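Local coordinates for paternally-expressed gene 3 protein (Homo sapiens, PDB 4BHX) that dimerises through its SCAN domain, the part crystallised here, to control gene expression, and mediates between p53 and BAX in neuronal apoptosis, at residues H10-N15 against R32-D37. Numbering follows the deposited sequence.
With EDO (1,2-ethanediol), chain N; EDO (1,2-ethanediol), chain K; EDO (1,2-ethanediol), chain M.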
loop_
_atom_site.group_PDB
_atom_site.type_symbol
_atom_site.label_atom_id
_atom_site.label_comp_id
_atom_site.label_asym_id
_atom_site.label_seq_id
_atom_site.Cartn_x
_atom_site.Cartn_y
_atom_site.Cartn_z
ATOM N N HIS A 10 -5.117 1.748 -3.972
ATOM C CA HIS A 10 -4.689 0.842 -2.895
ATOM C C HIS A 10 -5.688 0.771 -1.827
ATOM O O HIS A 10 -6.049 -0.298 -1.393
ATOM C CB HIS A 10 -3.413 1.392 -2.352
ATOM C CG HIS A 10 -2.886 0.662 -1.190
ATOM N ND1 HIS A 10 -2.073 1.267 -0.262
ATOM C CD2 HIS A 10 -3.060 -0.618 -0.775
ATOM C CE1 HIS A 10 -1.733 0.374 0.655
ATOM N NE2 HIS A 10 -2.330 -0.762 0.375
ATOM N N GLN A 11 -6.194 1.931 -1.363
ATOM C CA GLN A 11 -7.210 1.945 -0.312
ATOM C C GLN A 11 -8.521 1.339 -0.808
ATOM O O GLN A 11 -9.158 0.537 -0.076
ATOM C CB GLN A 11 -7.407 3.375 0.241
ATOM C CG GLN A 11 -6.188 3.825 1.040
ATOM C CD GLN A 11 -6.097 5.339 1.280
ATOM O OE1 GLN A 11 -7.118 6.029 1.305
ATOM N NE2 GLN A 11 -4.865 5.845 1.550
ATOM N N ARG A 12 -8.962 1.659 -2.031
ATOM C CA ARG A 12 -10.196 1.055 -2.495
ATOM C C ARG A 12 -10.082 -0.515 -2.597
ATOM O O ARG A 12 -11.053 -1.223 -2.311
ATOM C CB ARG A 12 -10.649 1.585 -3.845
ATOM C CG ARG A 12 -10.883 3.087 -3.937
ATOM C CD ARG A 12 -12.101 3.526 -3.163
ATOM N NE ARG A 12 -12.107 3.334 -1.722
ATOM C CZ ARG A 12 -11.566 4.139 -0.809
ATOM N NH1 ARG A 12 -10.850 5.221 -1.138
ATOM N NH2 ARG A 12 -11.719 3.814 0.478
ATOM N N PHE A 13 -8.944 -0.983 -3.082
ATOM C CA PHE A 13 -8.687 -2.417 -3.229
ATOM C C PHE A 13 -8.846 -3.118 -1.867
ATOM O O PHE A 13 -9.517 -4.156 -1.748
ATOM C CB PHE A 13 -7.269 -2.596 -3.815
ATOM C CG PHE A 13 -6.792 -4.057 -3.882
ATOM C CD1 PHE A 13 -7.511 -5.019 -4.610
ATOM C CD2 PHE A 13 -5.649 -4.472 -3.176
ATOM C CE1 PHE A 13 -7.054 -6.361 -4.626
ATOM C CE2 PHE A 13 -5.176 -5.826 -3.243
ATOM C CZ PHE A 13 -5.912 -6.753 -3.955
ATOM N N ARG A 14 -8.204 -2.566 -0.852
ATOM C CA ARG A 14 -8.253 -3.102 0.496
ATOM C C ARG A 14 -9.605 -2.943 1.196
ATOM O O ARG A 14 -9.915 -3.740 2.087
ATOM C CB ARG A 14 -7.174 -2.448 1.316
ATOM C CG ARG A 14 -5.748 -2.806 0.989
ATOM C CD ARG A 14 -5.505 -4.308 1.096
ATOM N NE ARG A 14 -4.115 -4.682 0.730
ATOM C CZ ARG A 14 -3.762 -5.865 0.206
ATOM N NH1 ARG A 14 -4.667 -6.808 -0.053
ATOM N NH2 ARG A 14 -2.513 -6.088 -0.099
ATOM N N ASN A 15 -10.404 -1.938 0.830
ATOM C CA ASN A 15 -11.635 -1.628 1.564
ATOM C C ASN A 15 -12.870 -2.076 0.857
ATOM O O ASN A 15 -13.922 -2.028 1.419
ATOM C CB ASN A 15 -11.816 -0.104 1.862
ATOM C CG ASN A 15 -10.638 0.548 2.554
ATOM O OD1 ASN A 15 -10.548 1.800 2.574
ATOM N ND2 ASN A 15 -9.778 -0.216 3.132
ATOM N N ARG A 32 -9.668 -6.965 -9.282
ATOM C CA ARG A 32 -8.594 -6.946 -10.226
ATOM C C ARG A 32 -8.296 -5.560 -10.764
ATOM O O ARG A 32 -7.177 -5.171 -10.784
ATOM C CB ARG A 32 -8.872 -7.829 -11.443
ATOM C CG ARG A 32 -8.592 -9.282 -11.234
ATOM C CD ARG A 32 -8.586 -10.032 -12.590
ATOM N NE ARG A 32 -8.409 -11.467 -12.329
ATOM C CZ ARG A 32 -9.179 -12.446 -12.801
ATOM N NH1 ARG A 32 -10.212 -12.186 -13.608
ATOM N NH2 ARG A 32 -8.902 -13.699 -12.477
ATOM N N ASN A 33 -9.311 -4.860 -11.238
ATOM C CA ASN A 33 -9.156 -3.442 -11.702
ATOM C C ASN A 33 -8.509 -2.544 -10.653
ATOM O O ASN A 33 -7.542 -1.838 -10.949
ATOM C CB ASN A 33 -10.495 -2.899 -12.107
ATOM C CG ASN A 33 -10.998 -3.503 -13.400
ATOM O OD1 ASN A 33 -10.195 -3.915 -14.216
ATOM N ND2 ASN A 33 -12.293 -3.524 -13.608
ATOM N N LEU A 34 -9.001 -2.604 -9.406
ATOM C CA LEU A 34 -8.434 -1.816 -8.309
ATOM C C LEU A 34 -6.987 -2.135 -8.051
ATOM O O LEU A 34 -6.167 -1.235 -7.878
ATOM C CB LEU A 34 -9.259 -1.939 -7.031
ATOM C CG LEU A 34 -10.701 -1.415 -7.141
ATOM C CD1 LEU A 34 -11.534 -1.907 -5.949
ATOM C CD2 LEU A 34 -10.707 0.113 -7.258
ATOM N N CYS A 35 -6.627 -3.422 -8.052
ATOM C CA CYS A 35 -5.235 -3.809 -7.724
ATOM C C CYS A 35 -4.308 -3.364 -8.819
ATOM O O CYS A 35 -3.177 -2.960 -8.581
ATOM C CB CYS A 35 -5.147 -5.327 -7.593
ATOM S SG CYS A 35 -3.583 -5.944 -6.957
ATOM N N LEU A 36 -4.760 -3.488 -10.074
ATOM C CA LEU A 36 -3.939 -3.005 -11.224
ATOM C C LEU A 36 -3.727 -1.464 -11.254
ATOM O O LEU A 36 -2.648 -0.986 -11.632
ATOM C CB LEU A 36 -4.578 -3.452 -12.520
ATOM C CG LEU A 36 -4.647 -4.952 -12.873
ATOM C CD1 LEU A 36 -5.456 -5.273 -14.149
ATOM C CD2 LEU A 36 -3.272 -5.444 -12.979
ATOM N N ASP A 37 -4.748 -0.712 -10.851
ATOM C CA ASP A 37 -4.666 0.750 -10.738
ATOM C C ASP A 37 -3.850 1.186 -9.542
ATOM O O ASP A 37 -3.278 2.240 -9.551
ATOM C CB ASP A 37 -6.074 1.375 -10.709
ATOM C CG ASP A 37 -6.739 1.414 -12.117
ATOM O OD1 ASP A 37 -6.008 1.532 -13.131
ATOM O OD2 ASP A 37 -7.947 1.236 -12.184
HETATM C C1 EDO N . -8.529 -7.316 -15.176
HETATM O O1 EDO N . -9.846 -6.744 -15.100
HETATM C C2 EDO N . -8.085 -7.542 -16.614
HETATM O O2 EDO N . -8.117 -6.293 -17.316
HETATM C C1 EDO K . -5.422 9.047 -0.239
HETATM O O1 EDO K . -6.471 8.058 -0.240
HETATM C C2 EDO K . -5.201 9.459 -1.674
HETATM O O2 EDO K . -6.401 10.126 -2.127
HETATM C C1 EDO M . -17.816 -2.069 -1.448
HETATM O O1 EDO M . -18.846 -2.319 -2.465
HETATM C C2 EDO M . -17.545 -0.598 -1.101
HETATM O O2 EDO M . -16.587 -0.457 -0.015
#
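Phe-13 meets Leu-34 and Cys-35 in an apolar contact between two helix segments. At its root, Phe-13 CB packs on Leu-34 CB at 3.8 Å. Phe-13 CG is anti to its own backbone nitrogen (chi1 174°), which swings the ring past Leu-34 and against Cys-35. Phe-13 CD1 and CE1 both lie under Cys-35 CB, with Phe-13 CE1 3.7 Å from it. This methylene lies over the ring face in a CH-pi contact. At the far end, Phe-13 CZ and CE2 approach Cys-35 SG, CZ at 3.9 Å. Cys-35 SG sits over the Phe-13 ring, 4.2 Å from its centroid and 21° off the normal, a sulfur-aromatic contact. Leu-34 splays its two methyls over Arg-12. Leu-34 CD2 touches Arg-12 CB at 3.7 Å, and Leu-34 CD1 lies 3.7 Å from Arg-12 O. The Arg-12 chain then bends away, and its cationic group makes a cation-pi contact with Phe-8. No hydrogen bond joins the two segments. Their axes approach to 8.2 Å and run roughly antiparallel, with 149° between their directions. The contact packs helix 6-15 against helix 24-39 in the SCAN domain, while Arg-14 and His-10 link helix 6-15 to Glu-56 of helix 46-61.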